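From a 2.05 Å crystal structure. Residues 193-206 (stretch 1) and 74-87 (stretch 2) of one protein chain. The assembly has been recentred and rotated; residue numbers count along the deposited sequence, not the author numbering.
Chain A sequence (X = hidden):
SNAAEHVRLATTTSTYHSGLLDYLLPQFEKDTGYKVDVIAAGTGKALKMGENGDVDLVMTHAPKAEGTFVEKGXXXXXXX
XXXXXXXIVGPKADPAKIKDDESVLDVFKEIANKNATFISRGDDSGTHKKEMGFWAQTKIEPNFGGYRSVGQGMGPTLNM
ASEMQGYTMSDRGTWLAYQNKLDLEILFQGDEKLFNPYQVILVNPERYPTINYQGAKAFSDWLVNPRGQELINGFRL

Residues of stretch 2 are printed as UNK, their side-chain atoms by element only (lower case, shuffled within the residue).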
# COMPACT_ATOMS: atom_id res chain seq x y z
N LYS A 193 -15.46 11.06 -5.63
CA LYS A 193 -15.92 9.67 -5.65
C LYS A 193 -14.92 8.76 -6.36
O LYS A 193 -14.94 7.54 -6.16
CB LYS A 193 -17.28 9.56 -6.33
CG LYS A 193 -18.38 10.37 -5.68
CD LYS A 193 -19.73 9.73 -5.94
CE LYS A 193 -20.80 10.77 -6.17
NZ LYS A 193 -20.80 11.81 -5.10
N LEU A 194 -14.06 9.35 -7.19
CA LEU A 194 -13.13 8.57 -8.02
C LEU A 194 -11.82 8.26 -7.29
O LEU A 194 -11.02 7.43 -7.74
CB LEU A 194 -12.85 9.31 -9.34
CG LEU A 194 -14.04 9.43 -10.32
CD1 LEU A 194 -13.65 10.21 -11.58
CD2 LEU A 194 -14.59 8.07 -10.71
N PHE A 195 -11.60 8.93 -6.17
CA PHE A 195 -10.38 8.73 -5.40
C PHE A 195 -10.69 8.40 -3.94
O PHE A 195 -11.21 9.21 -3.18
CB PHE A 195 -9.47 9.96 -5.51
CG PHE A 195 -8.08 9.73 -4.98
CD1 PHE A 195 -7.12 9.11 -5.77
CD2 PHE A 195 -7.74 10.11 -3.69
CE1 PHE A 195 -5.83 8.88 -5.28
CE2 PHE A 195 -6.44 9.89 -3.20
CZ PHE A 195 -5.50 9.28 -4.00
N ASN A 196 -10.36 7.18 -3.54
CA ASN A 196 -10.67 6.71 -2.20
C ASN A 196 -9.50 6.07 -1.50
O ASN A 196 -9.16 4.92 -1.77
CB ASN A 196 -11.84 5.74 -2.24
CG ASN A 196 -13.16 6.43 -2.48
OD1 ASN A 196 -13.72 7.06 -1.58
ND2 ASN A 196 -13.66 6.34 -3.71
N PRO A 197 -8.87 6.81 -0.59
CA PRO A 197 -7.87 6.26 0.32
C PRO A 197 -8.58 5.45 1.42
O PRO A 197 -9.52 5.96 2.04
CB PRO A 197 -7.26 7.52 0.97
CG PRO A 197 -8.06 8.71 0.44
CD PRO A 197 -9.29 8.17 -0.21
N TYR A 198 -8.14 4.22 1.64
CA TYR A 198 -8.70 3.36 2.68
C TYR A 198 -7.80 3.31 3.89
O TYR A 198 -6.59 3.17 3.76
CB TYR A 198 -8.86 1.93 2.16
CG TYR A 198 -10.08 1.73 1.32
CD1 TYR A 198 -10.18 2.32 0.07
CD2 TYR A 198 -11.16 0.97 1.77
CE1 TYR A 198 -11.30 2.16 -0.71
CE2 TYR A 198 -12.28 0.79 0.99
CZ TYR A 198 -12.35 1.39 -0.25
OH TYR A 198 -13.46 1.24 -1.04
N GLN A 199 -8.40 3.40 5.07
CA GLN A 199 -7.64 3.19 6.30
C GLN A 199 -8.25 2.09 7.15
O GLN A 199 -9.48 1.92 7.22
CB GLN A 199 -7.58 4.46 7.15
CG GLN A 199 -6.65 5.53 6.64
CD GLN A 199 -6.21 6.46 7.75
OE1 GLN A 199 -5.13 6.29 8.32
NE2 GLN A 199 -7.04 7.43 8.07
N VAL A 200 -7.37 1.38 7.84
CA VAL A 200 -7.79 0.45 8.87
C VAL A 200 -7.24 1.03 10.16
O VAL A 200 -6.05 1.40 10.25
CB VAL A 200 -7.25 -0.98 8.60
CG1 VAL A 200 -5.76 -0.94 8.33
CG2 VAL A 200 -7.55 -1.90 9.78
N ILE A 201 -8.11 1.14 11.16
CA ILE A 201 -7.75 1.77 12.43
C ILE A 201 -8.23 0.93 13.61
O ILE A 201 -9.40 0.51 13.67
CB ILE A 201 -8.38 3.17 12.53
CG1 ILE A 201 -8.11 3.95 11.24
CG2 ILE A 201 -7.85 3.92 13.77
CD1 ILE A 201 -8.84 5.30 11.17
N LEU A 202 -7.33 0.70 14.55
CA LEU A 202 -7.62 -0.11 15.72
C LEU A 202 -8.40 0.68 16.76
O LEU A 202 -8.11 1.85 17.00
CB LEU A 202 -6.31 -0.57 16.35
CG LEU A 202 -5.37 -1.27 15.38
CD1 LEU A 202 -4.10 -1.70 16.13
CD2 LEU A 202 -6.07 -2.46 14.73
N VAL A 203 -9.36 0.03 17.40
CA VAL A 203 -10.02 0.65 18.53
C VAL A 203 -9.03 0.80 19.68
O VAL A 203 -8.28 -0.12 19.99
CB VAL A 203 -11.29 -0.12 18.95
CG1 VAL A 203 -11.85 0.42 20.27
CG2 VAL A 203 -12.33 -0.09 17.78
N ASN A 204 -8.99 1.98 20.28
CA ASN A 204 -8.01 2.28 21.31
C ASN A 204 -8.14 1.36 22.54
O ASN A 204 -9.13 1.43 23.26
CB ASN A 204 -8.15 3.74 21.72
CG ASN A 204 -7.06 4.18 22.69
OD1 ASN A 204 -6.33 3.36 23.27
ND2 ASN A 204 -6.93 5.50 22.86
N PRO A 205 -7.14 0.50 22.79
CA PRO A 205 -7.27 -0.46 23.89
C PRO A 205 -7.24 0.22 25.25
O PRO A 205 -7.63 -0.37 26.25
CB PRO A 205 -6.04 -1.35 23.72
CG PRO A 205 -5.03 -0.47 23.07
CD PRO A 205 -5.84 0.38 22.11
N GLU A 206 -6.77 1.46 25.28
CA GLU A 206 -6.81 2.29 26.47
C GLU A 206 -8.26 2.59 26.80
O GLU A 206 -8.64 2.60 27.97
CB GLU A 206 -6.11 3.61 26.19
CG GLU A 206 -4.90 3.92 27.03
CD GLU A 206 -4.43 5.36 26.82
OE1 GLU A 206 -5.09 6.10 26.05
OE2 GLU A 206 -3.40 5.75 27.41
N UNK A 74 -10.19 7.86 19.73
CA UNK A 74 -11.07 6.70 19.59
C UNK A 74 -10.34 5.54 18.93
O UNK A 74 -10.52 4.38 19.31
c UNK A 74 -13.82 9.41 21.40
c UNK A 74 -14.80 9.90 19.27
c UNK A 74 -13.05 8.40 20.80
c UNK A 74 -14.69 10.14 20.62
c UNK A 74 -13.15 8.15 19.44
o UNK A 74 -15.46 11.13 21.17
c UNK A 74 -14.03 8.91 18.69
c UNK A 74 -12.31 7.07 18.79
N UNK A 75 -9.52 5.86 17.94
CA UNK A 75 -8.74 4.85 17.24
C UNK A 75 -7.25 5.14 17.32
O UNK A 75 -6.84 6.30 17.53
N UNK A 76 -6.45 4.08 17.14
CA UNK A 76 -5.00 4.19 17.14
C UNK A 76 -4.40 3.36 16.01
O UNK A 76 -5.09 2.56 15.39
c UNK A 76 -4.89 4.55 19.66
c UNK A 76 -4.74 2.22 18.69
c UNK A 76 -4.40 3.69 18.48
N UNK A 77 -3.09 3.55 15.79
CA UNK A 77 -2.35 2.93 14.69
C UNK A 77 -3.08 2.93 13.35
O UNK A 77 -3.20 1.89 12.70
c UNK A 77 -0.96 1.43 16.24
c UNK A 77 -1.91 1.51 15.05
c UNK A 77 -0.54 -0.00 16.50
c UNK A 77 0.25 2.34 15.95
N UNK A 78 -3.56 4.10 12.92
CA UNK A 78 -4.22 4.15 11.62
C UNK A 78 -3.22 3.84 10.51
O UNK A 78 -2.07 4.28 10.56
c UNK A 78 -3.73 6.33 12.38
c UNK A 78 -3.53 5.43 13.56
c UNK A 78 -4.70 5.59 11.53
N UNK A 79 -3.67 3.09 9.52
CA UNK A 79 -2.81 2.68 8.44
C UNK A 79 -3.55 2.75 7.15
O UNK A 79 -4.71 2.31 7.05
c UNK A 79 -1.24 -0.08 10.44
n UNK A 79 -0.13 -0.25 11.36
c UNK A 79 -2.30 1.26 8.67
c UNK A 79 0.22 -1.41 11.87
c UNK A 79 -1.17 1.20 9.68
n UNK A 79 -0.47 -2.50 11.55
n UNK A 79 1.26 -1.51 12.70
N UNK A 80 -2.88 3.29 6.14
CA UNK A 80 -3.45 3.36 4.80
C UNK A 80 -3.31 1.99 4.14
O UNK A 80 -2.21 1.46 4.05
c UNK A 80 -2.97 5.86 4.59
c UNK A 80 -4.32 6.44 4.19
c UNK A 80 -2.76 4.46 4.00
c UNK A 80 -4.58 7.78 4.87
n UNK A 80 -5.82 8.43 4.34
N UNK A 81 -4.43 1.42 3.71
CA UNK A 81 -4.45 0.12 3.06
C UNK A 81 -4.19 0.19 1.56
O UNK A 81 -3.55 -0.69 0.98
c UNK A 81 -7.36 -2.04 4.46
c UNK A 81 -5.99 -1.42 4.47
c UNK A 81 -4.91 -2.48 4.44
c UNK A 81 -5.82 -0.53 3.26
N UNK A 82 -4.74 1.22 0.92
CA UNK A 82 -4.70 1.31 -0.52
C UNK A 82 -5.28 2.66 -0.95
O UNK A 82 -6.06 3.26 -0.21
c UNK A 82 -7.02 0.33 -1.00
c UNK A 82 -8.50 -1.97 -0.00
se UNK A 82 -8.11 -1.15 -1.70
c UNK A 82 -5.51 0.16 -1.14
N UNK A 83 -4.87 3.14 -2.12
CA UNK A 83 -5.46 4.34 -2.69
C UNK A 83 -6.16 4.00 -3.99
O UNK A 83 -5.51 3.86 -5.02
c UNK A 83 -3.48 7.54 0.07
c UNK A 83 -2.61 5.21 -1.14
c UNK A 83 -3.68 5.91 -1.70
c UNK A 83 -1.99 5.67 -0.01
c UNK A 83 -4.38 5.40 -2.95
c UNK A 83 -4.10 7.08 -1.08
c UNK A 83 -2.42 6.83 0.59
o UNK A 83 -1.79 7.29 1.73
N UNK A 84 -7.48 3.86 -3.95
CA UNK A 84 -8.28 3.62 -5.17
C UNK A 84 -8.44 4.88 -6.01
O UNK A 84 -9.04 5.86 -5.56
n UNK A 84 -10.75 1.01 -4.18
o UNK A 84 -8.69 0.90 -5.10
c UNK A 84 -9.65 3.06 -4.80
c UNK A 84 -9.65 1.56 -4.70
N UNK A 85 -7.95 4.84 -7.24
CA UNK A 85 -7.78 6.02 -8.09
C UNK A 85 -8.34 5.69 -9.48
O UNK A 85 -7.70 5.00 -10.27
o UNK A 85 -6.85 8.37 -9.32
c UNK A 85 -5.96 7.54 -9.04
c UNK A 85 -6.28 6.36 -8.14
o UNK A 85 -4.78 7.63 -9.45
N UNK A 86 -9.55 6.17 -9.78
CA UNK A 86 -10.23 5.81 -11.02
C UNK A 86 -10.36 7.00 -11.96
O UNK A 86 -10.50 8.14 -11.51
c UNK A 86 -11.60 2.54 -8.02
c UNK A 86 -11.33 1.48 -10.17
c UNK A 86 -11.61 5.22 -10.72
c UNK A 86 -11.66 3.78 -8.66
c UNK A 86 -11.40 2.72 -10.79
c UNK A 86 -11.43 1.39 -8.79
c UNK A 86 -11.56 3.88 -10.04
N UNK A 87 -10.31 6.74 -13.26
CA UNK A 87 -10.48 7.80 -14.26
C UNK A 87 -11.44 7.33 -15.34
O UNK A 87 -11.61 6.13 -15.55
c UNK A 87 -8.55 7.05 -15.71
c UNK A 87 -8.15 8.71 -13.84
c UNK A 87 -9.14 8.21 -14.91
O HOH W 1 -4.52 -0.27 11.92
O HOH W 2 -8.46 7.30 4.47
O HOH W 3 -13.13 2.51 -3.97

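Position 74 carries one carbon, then a six-carbon ring bearing an oxygen: Tyr74. Its CB points away from stretch 1, so the backbone does the work, Asn204 N donating to Tyr74 O at 3.0 Å. Position 75 has no side-chain atoms and is Gly75; an ideal CB here would lie 2.5 Å from Ile201 CG2, a clash, and the bare CA instead sits 3.1 Å from Leu202 O.

Position 76 has three carbons, branched at the first, packing on Leu202: Val76, whose CG2 lies 4.0 Å from Leu202 CB. Its N and O pair with Leu202 O and N at 2.8 and 3.0 Å. Position 77, four carbons forked at the second and reaching Leu202, is Leu77; its CD1 lies 4.0 Å from Leu202 CD1. The chain turns a corner here, and water 1 bridges Leu77 O (2.6 Å) and Val200 O (2.8 Å), donating to both.

At 78 three carbons close onto the backbone N and pack on Ile201, giving Pro78; its CB is 3.8 Å from Ile201 CG1. Position 79 shows three carbons, a nitrogen, and a carbon carrying two nitrogens: Arg79. The end leads away to partners elsewhere in the structure, while its N and O bond Val200 O (3.0 Å) and N (2.9 Å).

Position 80, four carbons in a row ending in nitrogen and lying along Gln199, is Lys80. Its CD lies 3.5 Å from Gln199 CG, and water 2 links Lys80 NZ (2.9 Å) to Pro197 O (3.0 Å). Position 81 has four carbons forked at the second, against Val200: Leu81; CG reaches Val200 CG1 at 3.9 Å.

Position 82 is unbranched, two carbons, selenium, carbon, near the Tyr198 ring: selenomethionine, Met82. Its SE lies 4.7 Å from the centroid of the Tyr198 ring. Position 83, one carbon, then a six-carbon ring bearing one oxygen, touching Pro197 and Phe195, is Tyr83, its CD1 3.8 Å from Pro197 CB and 3.9 Å from Phe195 CZ.

At 84 the second of two carbons bears O and N, close to Tyr198: Asn84. Water 3 joins ND2 (2.8 Å) to Tyr198 OH (3.2 Å). Position 85, two carbons, the second bearing two oxygens, beside Phe195, is Asp85; OD1 meets the Phe195 ring edge, 3.6 Å from CD1. Position 86, one carbon, then a six-carbon ring with no other atom, near Leu194, is Phe86, its N donating to Leu194 O at 2.8 Å. Position 87, three carbons branched at the first, is Val87, pointing away.

The contact is an antiparallel ladder of ten backbone hydrogen bonds, its register shifted by one at a bulge between Val200 and Leu202. Side chains decorate this frame: Pro197 and Tyr83 share one face, Asn196 and Asn84 the other.

Stretch 2 (74-87) YGVLPRKLMYNDFV
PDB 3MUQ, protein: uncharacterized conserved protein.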